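Long-range contacts in predicted DNA-binding transcriptional regulator (Aliivibrio fischeri ES114, PDB 7DWN), which is a LysR-family regulator that probably binds DNA control regions and regulates transcription, and is assembled here as a tetramer: residues 94-100 and 123-129; 136-140 and 271-275. All coordinates share one frame; numbering follows the deposited sequence.

Contact 1. Residues 94-100 and 123-129; sequences VVQVAAA and ILSVEAI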
loop_
_atom_site.group_PDB
_atom_site.type_symbol
_atom_site.label_atom_id
_atom_site.label_comp_id
_atom_site.label_asym_id
_atom_site.label_seq_id
_atom_site.Cartn_x
_atom_site.Cartn_y
_atom_site.Cartn_z
ATOM N N VAL A 94 4.053 28.741 8.513
ATOM C CA VAL A 94 4.953 27.634 8.806
ATOM C C VAL A 94 5.599 27.153 7.514
ATOM O O VAL A 94 4.952 27.076 6.459
ATOM C CB VAL A 94 4.203 26.497 9.523
ATOM C CG1 VAL A 94 3.072 25.954 8.654
ATOM C CG2 VAL A 94 5.163 25.382 9.919
ATOM N N VAL A 95 6.892 26.854 7.583
ATOM C CA VAL A 95 7.646 26.323 6.455
ATOM C C VAL A 95 8.236 24.990 6.891
ATOM O O VAL A 95 9.029 24.936 7.841
ATOM C CB VAL A 95 8.744 27.294 5.990
ATOM C CG1 VAL A 95 9.430 26.766 4.739
ATOM C CG2 VAL A 95 8.152 28.670 5.732
ATOM N N GLN A 96 7.831 23.918 6.213
ATOM C CA GLN A 96 8.289 22.568 6.524
ATOM C C GLN A 96 9.601 22.325 5.794
ATOM O O GLN A 96 9.633 22.287 4.559
ATOM C CB GLN A 96 7.239 21.537 6.124
ATOM C CG GLN A 96 5.896 21.737 6.794
ATOM C CD GLN A 96 4.847 20.755 6.311
ATOM O OE1 GLN A 96 4.894 19.569 6.633
ATOM N NE2 GLN A 96 3.890 21.249 5.530
ATOM N N VAL A 97 10.680 22.158 6.550
ATOM C CA VAL A 97 12.010 21.964 5.993
ATOM C C VAL A 97 12.532 20.616 6.459
ATOM O O VAL A 97 12.738 20.404 7.660
ATOM C CB VAL A 97 12.973 23.088 6.404
ATOM C CG1 VAL A 97 14.383 22.765 5.937
ATOM C CG2 VAL A 97 12.507 24.417 5.833
ATOM N N ALA A 98 12.736 19.706 5.516
ATOM C CA ALA A 98 13.501 18.499 5.781
ATOM C C ALA A 98 14.972 18.799 5.534
ATOM O O ALA A 98 15.326 19.451 4.547
ATOM C CB ALA A 98 13.030 17.346 4.895
ATOM N N ALA A 99 15.827 18.346 6.444
ATOM C CA ALA A 99 17.229 18.724 6.368
ATOM C C ALA A 99 18.105 17.621 6.938
ATOM O O ALA A 99 17.700 16.887 7.843
ATOM C CB ALA A 99 17.496 20.037 7.113
ATOM N N ALA A 100 19.310 17.511 6.388
ATOM C CA ALA A 100 20.339 16.703 7.020
ATOM C C ALA A 100 20.740 17.345 8.340
ATOM O O ALA A 100 20.799 18.573 8.457
ATOM C CB ALA A 100 21.551 16.564 6.099
ATOM N N ILE A 123 8.191 31.082 10.444
ATOM C CA ILE A 123 8.322 30.006 11.417
ATOM C C ILE A 123 8.784 28.749 10.694
ATOM O O ILE A 123 8.197 28.359 9.679
ATOM C CB ILE A 123 7.001 29.755 12.161
ATOM C CG1 ILE A 123 6.503 31.045 12.818
ATOM C CG2 ILE A 123 7.201 28.684 13.196
ATOM C CD1 ILE A 123 7.428 31.582 13.882
ATOM N N LEU A 124 9.833 28.119 11.219
ATOM C CA LEU A 124 10.407 26.917 10.633
ATOM C C LEU A 124 9.961 25.682 11.403
ATOM O O LEU A 124 9.889 25.697 12.635
ATOM C CB LEU A 124 11.937 26.986 10.634
ATOM C CG LEU A 124 12.624 28.163 9.941
ATOM C CD1 LEU A 124 14.124 28.113 10.191
ATOM C CD2 LEU A 124 12.327 28.157 8.451
ATOM N N SER A 125 9.664 24.612 10.669
ATOM C CA SER A 125 9.490 23.277 11.236
ATOM C C SER A 125 10.524 22.389 10.556
ATOM O O SER A 125 10.326 21.963 9.414
ATOM C CB SER A 125 8.073 22.754 11.025
ATOM O OG SER A 125 8.016 21.358 11.253
ATOM N N VAL A 126 11.629 22.124 11.247
ATOM C CA VAL A 126 12.781 21.443 10.665
ATOM C C VAL A 126 12.800 20.003 11.156
ATOM O O VAL A 126 12.928 19.748 12.359
ATOM C CB VAL A 126 14.092 22.162 11.016
ATOM C CG1 VAL A 126 15.251 21.535 10.259
ATOM C CG2 VAL A 126 13.978 23.646 10.699
ATOM N N GLU A 127 12.684 19.063 10.226
ATOM C CA GLU A 127 12.735 17.641 10.530
ATOM C C GLU A 127 13.916 17.007 9.811
ATOM O O GLU A 127 14.247 17.392 8.685
ATOM C CB GLU A 127 11.432 16.943 10.126
ATOM C CG GLU A 127 10.233 17.345 10.972
ATOM C CD GLU A 127 10.295 16.780 12.380
ATOM O OE1 GLU A 127 10.465 15.549 12.518
ATOM O OE2 GLU A 127 10.183 17.567 13.345
ATOM N N ALA A 128 14.551 16.039 10.471
ATOM C CA ALA A 128 15.697 15.360 9.884
ATOM C C ALA A 128 15.285 14.609 8.623
ATOM O O ALA A 128 14.160 14.116 8.502
ATOM C CB ALA A 128 16.327 14.399 10.892
ATOM N N ILE A 129 16.214 14.524 7.679
ATOM C CA ILE A 129 15.931 13.966 6.363
ATOM C C ILE A 129 15.936 12.444 6.429
ATOM O O ILE A 129 16.604 11.833 7.272
ATOM C CB ILE A 129 16.957 14.489 5.335
ATOM C CG1 ILE A 129 16.557 14.097 3.911
ATOM C CG2 ILE A 129 18.348 13.965 5.653
ATOM C CD1 ILE A 129 17.633 14.355 2.881
#
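Val-97 and Val-126 face each other across a pair of parallel strands, 94-99 and 123-128. Five backbone hydrogen bonds run between the strands in the alternating pattern of a parallel ladder. Val-97 gives its N-H to Ser-125 O at 2.9 Å, and its carbonyl takes the N-H of Glu-127. A sixth bond, from Ile-129 N to Ala-99 O, is weak. Some CA-H groups also approach carbonyls, as Val-126 CA does Val-97 O at 3.2 Å.

Val-95, Val-97, Leu-124 and Val-126 lie on one face of the sheet. Both branches of Val-126 meet the other strand. CG1, anti to the backbone N (chi1 -173°), lies 4.1 Å from Ala-99 CB. CG2 lies 4.4 Å from Val-97 CB. Leu-124 leans its CD2 toward Val-95 CB, also 4.4 Å away. The opposite face carries Val-94, Gln-96, Ser-125 and Glu-127. There Val-94 CG2 meets Ser-125 CB at 4.1 Å, while Glu-127 bends its carboxylate away from the partner strand.

At the C-terminal end Ile-129 turns toward Ala-99 and Ala-100. Its CG1 is anti to the backbone N (chi1 -171°), which places CG2 between N and the carbonyl carbon. CG2 comes to 3.7 Å from Ala-100 CA, just before the next helix.

The two strands and helix 101-114 form a beta-alpha-beta unit of the LysR substrate-binding domain. Ala-104 and Ile-108 of that helix cover Val-126. Strand 145-149 pairs with the other edge of strand 94-99, and its Leu-147 touches Val-97. Beyond strand 123-128 the sheet continues into the second subunit, where Phe-219 packs on Leu-124 and Val-126.

Contact 2. Residues 136-140 and 271-275; sequences KELRE and YRYQA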
loop_
_atom_site.group_PDB
_atom_site.type_symbol
_atom_site.label_atom_id
_atom_site.label_comp_id
_atom_site.label_asym_id
_atom_site.label_seq_id
_atom_site.Cartn_x
_atom_site.Cartn_y
_atom_site.Cartn_z
ATOM N N LYS A 136 10.407 11.380 -2.494
ATOM C CA LYS A 136 8.965 11.165 -2.505
ATOM C C LYS A 136 8.260 12.097 -1.526
ATOM O O LYS A 136 7.169 12.603 -1.818
ATOM C CB LYS A 136 8.665 9.701 -2.182
ATOM C CG LYS A 136 7.192 9.337 -2.157
ATOM C CD LYS A 136 7.022 7.827 -2.088
ATOM C CE LYS A 136 5.578 7.439 -1.836
ATOM N NZ LYS A 136 5.110 7.901 -0.501
ATOM N N GLU A 137 8.864 12.334 -0.357
ATOM C CA GLU A 137 8.283 13.268 0.603
ATOM C C GLU A 137 8.181 14.669 0.014
ATOM O O GLU A 137 7.208 15.390 0.264
ATOM C CB GLU A 137 9.115 13.290 1.887
ATOM C CG GLU A 137 9.157 11.970 2.641
ATOM C CD GLU A 137 8.019 11.816 3.627
ATOM O OE1 GLU A 137 7.662 12.814 4.285
ATOM O OE2 GLU A 137 7.483 10.693 3.747
ATOM N N LEU A 138 9.182 15.070 -0.772
ATOM C CA LEU A 138 9.153 16.382 -1.408
ATOM C C LEU A 138 8.087 16.439 -2.493
ATOM O O LEU A 138 7.398 17.456 -2.641
ATOM C CB LEU A 138 10.532 16.708 -1.982
ATOM C CG LEU A 138 10.848 18.160 -2.343
ATOM C CD1 LEU A 138 10.744 19.052 -1.118
ATOM C CD2 LEU A 138 12.235 18.257 -2.959
ATOM N N ARG A 139 7.932 15.354 -3.259
ATOM C CA ARG A 139 6.900 15.327 -4.292
ATOM C C ARG A 139 5.502 15.402 -3.686
ATOM O O ARG A 139 4.658 16.186 -4.136
ATOM C CB ARG A 139 7.036 14.071 -5.153
ATOM C CG ARG A 139 8.133 14.141 -6.191
ATOM C CD ARG A 139 7.977 13.021 -7.205
ATOM N NE ARG A 139 7.826 11.721 -6.557
ATOM C CZ ARG A 139 8.841 10.936 -6.209
ATOM N NH1 ARG A 139 10.088 11.317 -6.447
ATOM N NH2 ARG A 139 8.610 9.769 -5.623
ATOM N N GLU A 140 5.238 14.592 -2.657
ATOM C CA GLU A 140 3.892 14.499 -2.103
ATOM C C GLU A 140 3.460 15.770 -1.382
ATOM O O GLU A 140 2.263 15.948 -1.133
ATOM C CB GLU A 140 3.793 13.313 -1.141
ATOM C CG GLU A 140 4.078 11.964 -1.775
ATOM C CD GLU A 140 3.940 10.822 -0.788
ATOM O OE1 GLU A 140 3.413 9.759 -1.180
ATOM O OE2 GLU A 140 4.351 10.991 0.380
ATOM N N TYR A 271 16.544 22.020 -2.193
ATOM C CA TYR A 271 15.707 21.420 -3.219
ATOM C C TYR A 271 14.246 21.726 -2.923
ATOM O O TYR A 271 13.852 21.891 -1.764
ATOM C CB TYR A 271 15.891 19.894 -3.289
ATOM C CG TYR A 271 17.310 19.402 -3.493
ATOM C CD1 TYR A 271 17.980 19.624 -4.691
ATOM C CD2 TYR A 271 17.965 18.679 -2.500
ATOM C CE1 TYR A 271 19.269 19.161 -4.888
ATOM C CE2 TYR A 271 19.256 18.210 -2.689
ATOM C CZ TYR A 271 19.902 18.453 -3.886
ATOM O OH TYR A 271 21.184 17.996 -4.085
ATOM N N ARG A 272 13.443 21.788 -3.982
ATOM C CA ARG A 272 12.008 21.983 -3.842
ATOM C C ARG A 272 11.314 21.344 -5.033
ATOM O O ARG A 272 11.940 21.043 -6.053
ATOM C CB ARG A 272 11.644 23.470 -3.732
ATOM C CG ARG A 272 12.162 24.317 -4.878
ATOM C CD ARG A 272 11.850 25.790 -4.674
ATOM N NE ARG A 272 10.473 26.127 -5.017
ATOM C CZ ARG A 272 9.955 27.347 -4.906
ATOM N NH1 ARG A 272 10.700 28.346 -4.455
ATOM N NH2 ARG A 272 8.692 27.570 -5.241
ATOM N N TYR A 273 10.011 21.127 -4.888
ATOM C CA TYR A 273 9.206 20.552 -5.955
ATOM C C TYR A 273 8.060 21.443 -6.409
ATOM O O TYR A 273 7.706 21.408 -7.588
ATOM C CB TYR A 273 8.633 19.191 -5.523
ATOM C CG TYR A 273 7.813 18.514 -6.599
ATOM C CD1 TYR A 273 8.429 17.866 -7.661
ATOM C CD2 TYR A 273 6.424 18.527 -6.554
ATOM C CE1 TYR A 273 7.686 17.248 -8.649
ATOM C CE2 TYR A 273 5.671 17.912 -7.539
ATOM C CZ TYR A 273 6.309 17.274 -8.583
ATOM O OH TYR A 273 5.571 16.659 -9.569
ATOM N N GLN A 274 7.475 22.235 -5.516
ATOM C CA GLN A 274 6.359 23.095 -5.882
ATOM C C GLN A 274 6.867 24.342 -6.595
ATOM O O GLN A 274 7.808 24.993 -6.131
ATOM C CB GLN A 274 5.557 23.479 -4.639
ATOM C CG GLN A 274 4.930 22.297 -3.921
ATOM C CD GLN A 274 3.847 21.630 -4.745
ATOM O OE1 GLN A 274 3.120 22.292 -5.486
ATOM N NE2 GLN A 274 3.738 20.313 -4.623
ATOM N N ALA A 275 6.241 24.670 -7.727
ATOM C CA ALA A 275 6.634 25.866 -8.466
ATOM C C ALA A 275 6.359 27.127 -7.658
ATOM O O ALA A 275 7.152 28.074 -7.681
ATOM C CB ALA A 275 5.906 25.917 -9.810
#
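Leu-138 reaches from helix 134-140 to the end of strand 264-272 and forms the tight part of this contact. Its CG is anti to the backbone N (chi1 -163°), and CD2 rests 3.8 Å from Arg-272 C. CD2 also meets Tyr-271 CB at 4.0 Å. One residue after Arg-272, Tyr-273 CB lies 3.6 Å from Leu-138 O.

The outer side is looser. Arg-139 lays its CG over a face of the Tyr-273 ring, a CH-pi contact 4.2 Å from the centroid and offset toward the rim. Its guanidinium stands nearly upright to the ring, at 85°, and its NH1 is hydrogen-bonded to Tyr-159. No hydrogen bond joins the two segments, and Arg-139 and Gln-274 are exposed.

Arg-272 points away from the helix. Its NE and NH2 both grip Gln-274 O, in the plane of the guanidinium, which ties the turn after the strand. It also forms a salt bridge with Glu-282 and a cation-pi contact with Trp-285, both in helix 279-290. Tyr-271 bonds through OH to Phe-149 O. Strand 264-272 runs between strands 145-149 and 160-174, with helix 134-140 packed against its C-terminal end.

In the fold
Contact 1 closes before contact 2 opens, and helix 134-140 is the next element of secondary structure after strand 123-128. Their centres are 13 Å apart and their nearest atoms about 6 Å, so they do not touch. One mixed sheet connects them: strand 94-99 pairs with strand 145-149, which pairs antiparallel with strand 264-272. Contact 1 joins strands separated by one helix, 101-114, while contact 2 brings a late strand back to helix 134-140 across 130 intervening residues. All four segments belong to the substrate-binding domain. Contact 1 also meets the second subunit, whereas no other chain of the assembly touches the segments of contact 2.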